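Local coordinates for phosphoenolpyruvate-protein phosphotransferase (Acinetobacter sp., PDB 3CI6), which probably transfers the phosphoryl group of phosphoenolpyruvate to a protein histidine, the piece here being its GAF domain, at residues Leu81-Glu89 with Phe117-Val128; Gln35-Asp43 with Phe142-Leu153. All coordinates share one frame; numbering follows the deposited sequence. Where two conformers were deposited one is given.

How the contacts relate
Both contacts are partly buried and lie on opposite sides of strand 116-124, their centres about 16 Å apart. Contact 1 sets helix 80-88 against one side of that strand; contact 2 joins helix 25-40 to helix 144-167, which packs on the other side. They meet through the strand residues Leu118 and Val120, which reach Leu150 and Val151. Each has an apolar interior that includes a CH-pi contact on a phenylalanine. They differ at their margins: contact 1 runs out to a water-bridged carboxylate beside a hairpin turn, whereas contact 2 stays apolar between its helices, its ionic bonds lying outside the interface. Both touch the second subunit, contact 1 at its hairpin turn, contact 2 through helix 144-167.

Contact 1 (Leu81-Glu89 with Phe117-Val128); sequences LVGLVGQRE and FLGVPVMYRRKV
Chi1 of Phe117 (176°) sets CG anti to the backbone N and turns the ring toward the helix, whereas CG of Leu81 stands anti to its own carbonyl carbon; ring and leucine come to lie side by side, pointing opposite ways. Leu81 CB sits over one face in a CH-pi contact, 4.0 Å from the centroid of the Phe117 ring and 22° off its normal, and CD1 trails back over CG of the phenylalanine. Val85 CG2 meets the same ring at its edge, near the plane, 4.1 Å from Phe117 CE1. The two methyls of Val85 divide the work: CG2 also rests on bare backbone, 4.0 Å from Gly119 CA, while CG1 lies 3.8 Å from Pro121 CD. Because Gly119 has no side chain, the axes of helix 81-88 and strand 117-124 can approach to 7.8 Å, at a signed crossing angle of -43°. Glu89 leaves the helix with positive phi, and its C atom comes 3.9 Å from Pro121 CG. Val128 CG2 packs against Gly86 O (3.4 Å) and the CG methylene of Glu89. At the solvent side the extended Glu89 side chain reaches the type I' turn Tyr124-Lys127 through two waters. One donates to Glu89 OE1 and the other to Glu89 OE2 (2.8 Å), and both donate to the single carbonyl oxygen of Arg126. The guanidinium end of Arg126 turns elsewhere, NE bonding Ser21 O of the second subunit. This is a short helix laid on an antiparallel sheet, on the face away from helix 144-167, the layered layout of the GAF fold; in related domains that face commonly carries the small-molecule pocket.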
loop_
_atom_site.group_PDB
_atom_site.type_symbol
_atom_site.label_atom_id
_atom_site.label_comp_id
_atom_site.label_asym_id
_atom_site.label_seq_id
_atom_site.Cartn_x
_atom_site.Cartn_y
_atom_site.Cartn_z
ATOM N N LEU B 81 -21.219 -11.789 4.145
ATOM C CA LEU B 81 -20.541 -10.993 3.111
ATOM C C LEU B 81 -19.056 -10.786 3.373
ATOM O O LEU B 81 -18.260 -10.784 2.418
ATOM C CB LEU B 81 -21.238 -9.649 2.885
ATOM C CG LEU B 81 -22.644 -9.716 2.308
ATOM C CD1 LEU B 81 -23.364 -8.369 2.487
ATOM C CD2 LEU B 81 -22.528 -10.191 0.822
ATOM N N VAL B 82 -18.645 -10.609 4.635
ATOM C CA VAL B 82 -17.223 -10.478 4.924
ATOM C C VAL B 82 -16.486 -11.767 4.543
ATOM O O VAL B 82 -15.416 -11.745 3.889
ATOM C CB VAL B 82 -16.965 -10.100 6.420
ATOM C CG1 VAL B 82 -15.504 -10.227 6.786
ATOM C CG2 VAL B 82 -17.558 -8.696 6.745
ATOM N N GLY B 83 -17.058 -12.909 4.931
ATOM C CA GLY B 83 -16.461 -14.187 4.537
ATOM C C GLY B 83 -16.371 -14.320 3.030
ATOM O O GLY B 83 -15.389 -14.863 2.506
ATOM N N LEU B 84 -17.389 -13.830 2.313
ATOM C CA LEU B 84 -17.410 -13.988 0.872
ATOM C C LEU B 84 -16.319 -13.165 0.202
ATOM O O LEU B 84 -15.678 -13.637 -0.738
ATOM C CB LEU B 84 -18.770 -13.592 0.305
ATOM C CG LEU B 84 -19.011 -13.867 -1.174
ATOM C CD1 LEU B 84 -19.030 -15.349 -1.475
ATOM C CD2 LEU B 84 -20.324 -13.236 -1.639
ATOM N N VAL B 85 -16.086 -11.960 0.710
ATOM C CA VAL B 85 -15.023 -11.106 0.200
ATOM C C VAL B 85 -13.695 -11.850 0.347
ATOM O O VAL B 85 -12.861 -11.886 -0.564
ATOM C CB VAL B 85 -14.935 -9.764 0.926
ATOM C CG1 VAL B 85 -13.693 -8.994 0.541
ATOM C CG2 VAL B 85 -16.202 -8.889 0.651
ATOM N N GLY B 86 -13.487 -12.463 1.503
ATOM C CA GLY B 86 -12.267 -13.210 1.756
ATOM C C GLY B 86 -12.136 -14.459 0.932
ATOM O O GLY B 86 -11.025 -14.805 0.470
ATOM N N GLN B 87 -13.238 -15.187 0.732
ATOM C CA GLN B 87 -13.210 -16.420 -0.071
ATOM C C GLN B 87 -12.993 -16.162 -1.581
ATOM O O GLN B 87 -12.186 -16.845 -2.243
ATOM C CB GLN B 87 -14.531 -17.184 0.093
ATOM C CG GLN B 87 -14.802 -17.841 1.406
ATOM C CD GLN B 87 -16.253 -18.432 1.470
ATOM O OE1 GLN B 87 -17.260 -17.772 1.103
ATOM N NE2 GLN B 87 -16.346 -19.650 1.913
ATOM N N ARG B 88 -13.706 -15.169 -2.102
ATOM C CA ARG B 88 -13.593 -14.802 -3.486
ATOM C C ARG B 88 -12.377 -13.949 -3.793
ATOM O O ARG B 88 -11.997 -13.824 -4.965
ATOM C CB ARG B 88 -14.848 -14.103 -3.936
ATOM C CG ARG B 88 -16.042 -15.043 -3.970
ATOM C CD ARG B 88 -17.222 -14.461 -4.774
ATOM N NE ARG B 88 -16.851 -14.361 -6.161
ATOM C CZ ARG B 88 -16.839 -15.345 -7.020
ATOM N NH1 ARG B 88 -17.338 -16.536 -6.742
ATOM N NH2 ARG B 88 -16.337 -15.090 -8.223
ATOM N N GLU B 89 -11.788 -13.324 -2.775
ATOM C CA GLU B 89 -10.628 -12.444 -2.976
ATOM C C GLU B 89 -10.945 -11.325 -3.963
ATOM O O GLU B 89 -10.098 -10.967 -4.799
ATOM C CB GLU B 89 -9.391 -13.249 -3.425
ATOM C CG GLU B 89 -9.111 -14.422 -2.496
ATOM C CD GLU B 89 -7.925 -15.280 -2.897
ATOM O OE1 GLU B 89 -7.228 -14.976 -3.893
ATOM O OE2 GLU B 89 -7.709 -16.282 -2.170
ATOM N N PHE B 117 -23.053 -1.873 1.325
ATOM C CA PHE B 117 -21.906 -2.641 1.783
ATOM C C PHE B 117 -20.837 -2.566 0.702
ATOM O O PHE B 117 -21.092 -2.897 -0.440
ATOM C CB PHE B 117 -22.292 -4.109 1.961
ATOM C CG PHE B 117 -21.149 -5.010 2.352
ATOM C CD1 PHE B 117 -20.385 -5.621 1.379
ATOM C CD2 PHE B 117 -20.826 -5.252 3.678
ATOM C CE1 PHE B 117 -19.370 -6.455 1.704
ATOM C CE2 PHE B 117 -19.783 -6.105 4.026
ATOM C CZ PHE B 117 -19.037 -6.679 3.041
ATOM N N LEU B 118 -19.646 -2.175 1.103
ATOM C CA LEU B 118 -18.489 -2.165 0.228
ATOM C C LEU B 118 -17.353 -2.859 0.953
ATOM O O LEU B 118 -16.808 -2.338 1.924
ATOM C CB LEU B 118 -18.119 -0.728 -0.141
ATOM C CG LEU B 118 -16.793 -0.467 -0.834
ATOM C CD1 LEU B 118 -16.557 -1.346 -2.041
ATOM C CD2 LEU B 118 -16.708 1.034 -1.241
ATOM N N GLY B 119 -17.059 -4.083 0.533
ATOM C CA GLY B 119 -16.019 -4.916 1.197
ATOM C C GLY B 119 -14.845 -5.095 0.258
ATOM O O GLY B 119 -15.053 -5.370 -0.946
ATOM N N VAL B 120 -13.633 -4.931 0.795
ATOM C CA VAL B 120 -12.426 -4.922 0.007
ATOM C C VAL B 120 -11.439 -5.891 0.671
ATOM O O VAL B 120 -11.198 -5.798 1.880
ATOM C CB VAL B 120 -11.814 -3.512 -0.069
ATOM C CG1 VAL B 120 -10.600 -3.553 -0.954
ATOM C CG2 VAL B 120 -12.838 -2.526 -0.590
ATOM N N PRO B 121 -10.917 -6.845 -0.091
ATOM C CA PRO B 121 -9.990 -7.791 0.555
ATOM C C PRO B 121 -8.622 -7.167 0.774
ATOM O O PRO B 121 -8.132 -6.401 -0.063
ATOM C CB PRO B 121 -9.885 -8.886 -0.461
ATOM C CG PRO B 121 -10.129 -8.214 -1.749
ATOM C CD PRO B 121 -11.107 -7.137 -1.511
ATOM N N VAL B 122 -7.995 -7.538 1.895
ATOM C CA VAL B 122 -6.611 -7.144 2.214
ATOM C C VAL B 122 -5.811 -8.401 1.904
ATOM O O VAL B 122 -5.980 -9.428 2.573
ATOM C CB VAL B 122 -6.462 -6.688 3.680
ATOM C CG1 VAL B 122 -5.039 -6.229 3.877
ATOM C CG2 VAL B 122 -7.455 -5.581 4.029
HETATM N N MSE B 123 -4.997 -8.312 0.850
HETATM C CA MSE B 123 -4.234 -9.441 0.297
HETATM C C MSE B 123 -2.729 -9.186 0.365
HETATM O O MSE B 123 -2.280 -8.137 -0.068
HETATM C CB MSE B 123 -4.587 -9.625 -1.173
HETATM C CG MSE B 123 -6.063 -9.812 -1.482
HETATM SE SE MSE B 123 -6.877 -11.414 -0.751
HETATM C CE MSE B 123 -5.652 -12.679 -1.655
ATOM N N TYR B 124 -1.969 -10.156 0.871
ATOM C CA TYR B 124 -0.518 -10.099 0.878
ATOM C C TYR B 124 0.025 -11.416 0.360
ATOM O O TYR B 124 -0.294 -12.452 0.872
ATOM C CB TYR B 124 0.036 -9.889 2.282
ATOM C CG TYR B 124 1.505 -9.712 2.315
ATOM C CD1 TYR B 124 2.095 -8.475 2.040
ATOM C CD2 TYR B 124 2.339 -10.784 2.614
ATOM C CE1 TYR B 124 3.457 -8.327 2.061
ATOM C CE2 TYR B 124 3.709 -10.623 2.621
ATOM C CZ TYR B 124 4.249 -9.399 2.373
ATOM O OH TYR B 124 5.626 -9.290 2.411
ATOM N N ARG B 125 0.859 -11.359 -0.667
ATOM C CA ARG B 125 1.469 -12.559 -1.202
ATOM C C ARG B 125 0.454 -13.667 -1.436
ATOM O O ARG B 125 0.663 -14.839 -1.032
ATOM C CB ARG B 125 2.557 -13.058 -0.270
ATOM C CG ARG B 125 3.442 -14.054 -0.978
ATOM C CD ARG B 125 4.929 -13.881 -0.797
ATOM N NE ARG B 125 5.376 -12.493 -0.809
ATOM C CZ ARG B 125 6.435 -12.065 -0.116
ATOM N NH1 ARG B 125 7.161 -12.934 0.605
ATOM N NH2 ARG B 125 6.778 -10.769 -0.150
ATOM N N ARG B 126 -0.650 -13.282 -2.090
ATOM C CA ARG B 126 -1.755 -14.177 -2.425
ATOM C C ARG B 126 -2.575 -14.685 -1.241
ATOM O O ARG B 126 -3.486 -15.485 -1.455
ATOM C CB ARG B 126 -1.296 -15.362 -3.274
ATOM C CG ARG B 126 -0.583 -14.936 -4.577
ATOM C CD ARG B 126 -0.151 -16.109 -5.382
ATOM N NE ARG B 126 0.343 -15.680 -6.701
ATOM C CZ ARG B 126 0.662 -16.525 -7.663
ATOM N NH1 ARG B 126 0.603 -17.820 -7.463
ATOM N NH2 ARG B 126 1.042 -16.058 -8.825
ATOM N N LYS B 127 -2.281 -14.242 -0.020
ATOM C CA LYS B 127 -3.011 -14.680 1.168
ATOM C C LYS B 127 -3.932 -13.570 1.684
ATOM O O LYS B 127 -3.565 -12.405 1.706
ATOM C CB LYS B 127 -2.023 -15.051 2.276
ATOM C CG LYS B 127 -2.606 -15.581 3.566
ATOM C CD LYS B 127 -1.470 -16.007 4.504
ATOM C CE LYS B 127 -1.991 -16.477 5.836
ATOM N NZ LYS B 127 -3.064 -17.473 5.676
ATOM N N VAL B 128 -5.142 -13.934 2.101
ATOM C CA VAL B 128 -6.066 -12.965 2.683
ATOM C C VAL B 128 -5.673 -12.655 4.118
ATOM O O VAL B 128 -5.547 -13.568 4.938
ATOM C CB VAL B 128 -7.506 -13.494 2.674
ATOM C CG1 VAL B 128 -8.379 -12.570 3.475
ATOM C CG2 VAL B 128 -7.990 -13.562 1.248
HETATM O O HOH W 1 -4.676 -15.651 -4.107
HETATM O O HOH W 2 -5.450 -17.127 -0.768
#

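Contact 2 (Gln35-Asp43 with Phe142-Leu153); sequences QVADAMKVD and FSEAAESFLVTL
Met40, a selenomethionine in this crystal, reaches across to Phe142 and Ala146 with its terminal methyl. CE lies over one face of the Phe142 ring, 4.1 Å from the centroid and 24° off the normal, and 3.7 Å from Ala146 CB. The bend at chi3 (62°) turns that methyl onto the ring, while SE rests against the branched end of Leu150, 4.0 Å from CD2. Val42 CG1 adds a second, oblique approach to Phe142, 3.6 Å from CZ. One turn before Met40, Val36 splits its methyls: CG1 touches Leu150 CD2 at 3.6 Å, and CG2 meets Leu153 CD1. On the side turned from the sheet, Phe149 is met obliquely by Ala39 CB (3.8 Å from CZ), Val36 CG2 and Met40 CG, and Leu153 CD1 lies over one face of its ring. The axes of 35-40 and 144-153 run nearly antiparallel (162°) and come no closer than 12.0 Å, a gap bridged largely by Met40, Phe149 and Leu150.

In the next shell, Ser143 N-caps helix 144-153 with a weak bond from Ala145 N to its OG. Asn93 ND2 bonds both Phe142 O and Glu147 OE2, tying the start of this helix to strand 92-94.

Further out, Glu147 OE1 forms a salt bridge with Arg13 of the second subunit. This is antiparallel helix packing within the helical layer on one face of the GAF sheet. Ile15 of helix 7-20 packs on Phe149 and Leu153, and Leu150 reaches Leu132, so the helix pair lies between helix 7-20 and strands 116-124 and 127-136.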
loop_
_atom_site.group_PDB
_atom_site.type_symbol
_atom_site.label_atom_id
_atom_site.label_comp_id
_atom_site.label_asym_id
_atom_site.label_seq_id
_atom_site.Cartn_x
_atom_site.Cartn_y
_atom_site.Cartn_z
ATOM N N GLN B 35 -9.655 7.834 8.856
ATOM C CA GLN B 35 -9.376 8.643 7.684
ATOM C C GLN B 35 -10.169 8.266 6.443
ATOM O O GLN B 35 -10.614 9.164 5.725
ATOM C CB GLN B 35 -7.884 8.713 7.369
ATOM C CG GLN B 35 -7.049 9.307 8.466
ATOM C CD GLN B 35 -7.261 10.763 8.702
ATOM O OE1 GLN B 35 -8.200 11.375 8.164
ATOM N NE2 GLN B 35 -6.369 11.367 9.467
ATOM N N VAL B 36 -10.417 6.978 6.252
ATOM C CA VAL B 36 -11.305 6.522 5.170
ATOM C C VAL B 36 -12.712 7.087 5.413
ATOM O O VAL B 36 -13.344 7.656 4.507
ATOM C CB VAL B 36 -11.352 5.008 5.031
ATOM C CG1 VAL B 36 -12.539 4.570 4.139
ATOM C CG2 VAL B 36 -9.994 4.506 4.427
ATOM N N ALA B 37 -13.227 6.997 6.632
ATOM C CA ALA B 37 -14.584 7.473 6.899
ATOM C C ALA B 37 -14.718 8.963 6.612
ATOM O O ALA B 37 -15.743 9.427 6.063
ATOM C CB ALA B 37 -14.966 7.194 8.335
ATOM N N ASP B 38 -13.685 9.731 6.966
ATOM C CA ASP B 38 -13.705 11.175 6.726
ATOM C C ASP B 38 -13.555 11.499 5.230
ATOM O O ASP B 38 -14.228 12.389 4.707
ATOM C CB ASP B 38 -12.602 11.853 7.523
ATOM C CG ASP B 38 -12.671 13.380 7.480
ATOM O OD1 ASP B 38 -13.752 13.954 7.664
ATOM O OD2 ASP B 38 -11.616 13.996 7.246
ATOM N N ALA B 39 -12.693 10.784 4.532
ATOM C CA ALA B 39 -12.426 11.083 3.128
ATOM C C ALA B 39 -13.602 10.756 2.238
ATOM O O ALA B 39 -13.823 11.419 1.225
ATOM C CB ALA B 39 -11.198 10.314 2.655
HETATM N N MSE B 40 -14.347 9.715 2.599
HETATM C CA MSE B 40 -15.518 9.295 1.845
HETATM C C MSE B 40 -16.849 9.832 2.395
HETATM O O MSE B 40 -17.863 9.791 1.697
HETATM C CB MSE B 40 -15.640 7.758 1.866
HETATM C CG MSE B 40 -14.468 7.028 1.321
HETATM SE SE MSE B 40 -14.741 5.095 1.135
HETATM C CE MSE B 40 -16.216 5.152 -0.145
ATOM N N LYS B 41 -16.863 10.303 3.645
ATOM C CA LYS B 41 -18.086 10.698 4.332
ATOM C C LYS B 41 -19.102 9.542 4.359
ATOM O O LYS B 41 -20.213 9.632 3.832
ATOM C CB LYS B 41 -18.693 11.985 3.776
ATOM C CG LYS B 41 -17.738 13.183 3.869
ATOM C CD LYS B 41 -17.253 13.418 5.291
ATOM C CE LYS B 41 -16.721 14.827 5.499
ATOM N NZ LYS B 41 -15.289 14.949 5.128
ATOM N N VAL B 42 -18.672 8.460 4.988
ATOM C CA VAL B 42 -19.498 7.267 5.151
ATOM C C VAL B 42 -19.788 7.034 6.626
ATOM O O VAL B 42 -19.078 7.506 7.495
ATOM C CB VAL B 42 -18.868 6.035 4.482
ATOM C CG1 VAL B 42 -18.831 6.245 2.946
ATOM C CG2 VAL B 42 -17.477 5.757 5.020
ATOM N N ASP B 43 -20.862 6.314 6.883
ATOM C CA ASP B 43 -21.312 6.091 8.254
ATOM C C ASP B 43 -20.362 5.205 9.037
ATOM O O ASP B 43 -20.108 5.465 10.214
ATOM C CB ASP B 43 -22.699 5.448 8.269
ATOM C CG ASP B 43 -23.768 6.363 7.749
ATOM O OD1 ASP B 43 -23.691 7.590 8.022
ATOM O OD2 ASP B 43 -24.725 5.853 7.086
ATOM N N PHE B 142 -21.223 3.618 -4.910
ATOM C CA PHE B 142 -19.825 4.048 -4.823
ATOM C C PHE B 142 -19.069 3.738 -6.094
ATOM O O PHE B 142 -19.149 2.621 -6.606
ATOM C CB PHE B 142 -19.135 3.439 -3.619
ATOM C CG PHE B 142 -19.610 4.027 -2.339
ATOM C CD1 PHE B 142 -19.447 5.368 -2.077
ATOM C CD2 PHE B 142 -20.282 3.273 -1.448
ATOM C CE1 PHE B 142 -19.940 5.922 -0.934
ATOM C CE2 PHE B 142 -20.780 3.813 -0.274
ATOM C CZ PHE B 142 -20.611 5.141 -0.021
ATOM N N SER B 143 -18.321 4.723 -6.581
ATOM C CA SER B 143 -17.676 4.657 -7.862
ATOM C C SER B 143 -16.347 3.919 -7.831
ATOM O O SER B 143 -15.822 3.540 -6.779
ATOM C CB SER B 143 -17.392 6.081 -8.368
ATOM O OG SER B 143 -16.200 6.600 -7.823
ATOM N N GLU B 144 -15.752 3.812 -9.012
ATOM C CA GLU B 144 -14.454 3.224 -9.186
ATOM C C GLU B 144 -13.390 3.982 -8.460
ATOM O O GLU B 144 -12.418 3.375 -8.056
ATOM C CB GLU B 144 -14.096 3.151 -10.665
ATOM C CG GLU B 144 -15.079 2.369 -11.482
ATOM C CD GLU B 144 -15.066 0.895 -11.205
ATOM O OE1 GLU B 144 -14.115 0.388 -10.538
ATOM O OE2 GLU B 144 -16.030 0.237 -11.684
ATOM N N ALA B 145 -13.514 5.294 -8.299
ATOM C CA ALA B 145 -12.529 6.038 -7.524
ATOM C C ALA B 145 -12.451 5.559 -6.099
ATOM O O ALA B 145 -11.349 5.407 -5.521
ATOM C CB ALA B 145 -12.823 7.567 -7.557
ATOM N N ALA B 146 -13.607 5.359 -5.491
ATOM C CA ALA B 146 -13.649 4.875 -4.137
ATOM C C ALA B 146 -13.041 3.495 -4.080
ATOM O O ALA B 146 -12.237 3.216 -3.175
ATOM C CB ALA B 146 -15.077 4.861 -3.629
ATOM N N GLU B 147 -13.373 2.627 -5.035
ATOM C CA GLU B 147 -12.770 1.286 -5.012
ATOM C C GLU B 147 -11.242 1.361 -5.120
ATOM O O GLU B 147 -10.504 0.703 -4.363
ATOM C CB GLU B 147 -13.331 0.412 -6.137
ATOM C CG GLU B 147 -14.795 0.078 -5.970
ATOM C CD GLU B 147 -15.314 -0.897 -7.007
ATOM O OE1 GLU B 147 -14.552 -1.385 -7.862
ATOM O OE2 GLU B 147 -16.522 -1.254 -6.929
ATOM N N SER B 148 -10.754 2.181 -6.050
ATOM C CA SER B 148 -9.306 2.322 -6.239
ATOM C C SER B 148 -8.602 2.856 -5.010
ATOM O O SER B 148 -7.538 2.369 -4.654
ATOM C CB SER B 148 -9.016 3.184 -7.440
ATOM O OG SER B 148 -9.429 2.596 -8.637
ATOM N N PHE B 149 -9.184 3.859 -4.363
ATOM C CA PHE B 149 -8.689 4.432 -3.124
ATOM C C PHE B 149 -8.541 3.358 -2.062
ATOM O O PHE B 149 -7.500 3.225 -1.421
ATOM C CB PHE B 149 -9.685 5.539 -2.718
ATOM C CG PHE B 149 -9.498 6.137 -1.333
ATOM C CD1 PHE B 149 -8.447 6.982 -1.079
ATOM C CD2 PHE B 149 -10.477 5.985 -0.345
ATOM C CE1 PHE B 149 -8.299 7.623 0.163
ATOM C CE2 PHE B 149 -10.343 6.616 0.902
ATOM C CZ PHE B 149 -9.241 7.415 1.153
ATOM N N LEU B 150 -9.619 2.597 -1.863
ATOM C CA LEU B 150 -9.606 1.581 -0.814
ATOM C C LEU B 150 -8.652 0.460 -1.144
ATOM O O LEU B 150 -7.996 -0.066 -0.245
ATOM C CB LEU B 150 -11.010 1.040 -0.580
ATOM C CG LEU B 150 -12.017 2.052 -0.045
ATOM C CD1 LEU B 150 -13.396 1.407 0.073
ATOM C CD2 LEU B 150 -11.558 2.660 1.280
ATOM N N VAL B 151 -8.622 0.007 -2.405
ATOM C CA VAL B 151 -7.656 -1.040 -2.787
ATOM C C VAL B 151 -6.223 -0.618 -2.446
ATOM O O VAL B 151 -5.425 -1.402 -1.919
ATOM C CB VAL B 151 -7.834 -1.461 -4.253
ATOM C CG1 VAL B 151 -6.655 -2.299 -4.772
ATOM C CG2 VAL B 151 -9.172 -2.184 -4.437
ATOM N N THR B 152 -5.876 0.628 -2.749
ATOM C CA THR B 152 -4.521 1.110 -2.522
ATOM C C THR B 152 -4.191 1.163 -1.030
ATOM O O THR B 152 -3.131 0.672 -0.609
ATOM C CB THR B 152 -4.324 2.460 -3.216
ATOM O OG1 THR B 152 -4.602 2.319 -4.628
ATOM C CG2 THR B 152 -2.863 2.951 -2.969
ATOM N N LEU B 153 -5.108 1.682 -0.201
ATOM C CA LEU B 153 -4.893 1.659 1.238
ATOM C C LEU B 153 -4.820 0.241 1.767
ATOM O O LEU B 153 -4.004 -0.071 2.632
ATOM C CB LEU B 153 -6.003 2.430 1.945
ATOM C CG LEU B 153 -5.890 3.927 1.777
ATOM C CD1 LEU B 153 -7.232 4.610 2.173
ATOM C CD2 LEU B 153 -4.714 4.515 2.549
#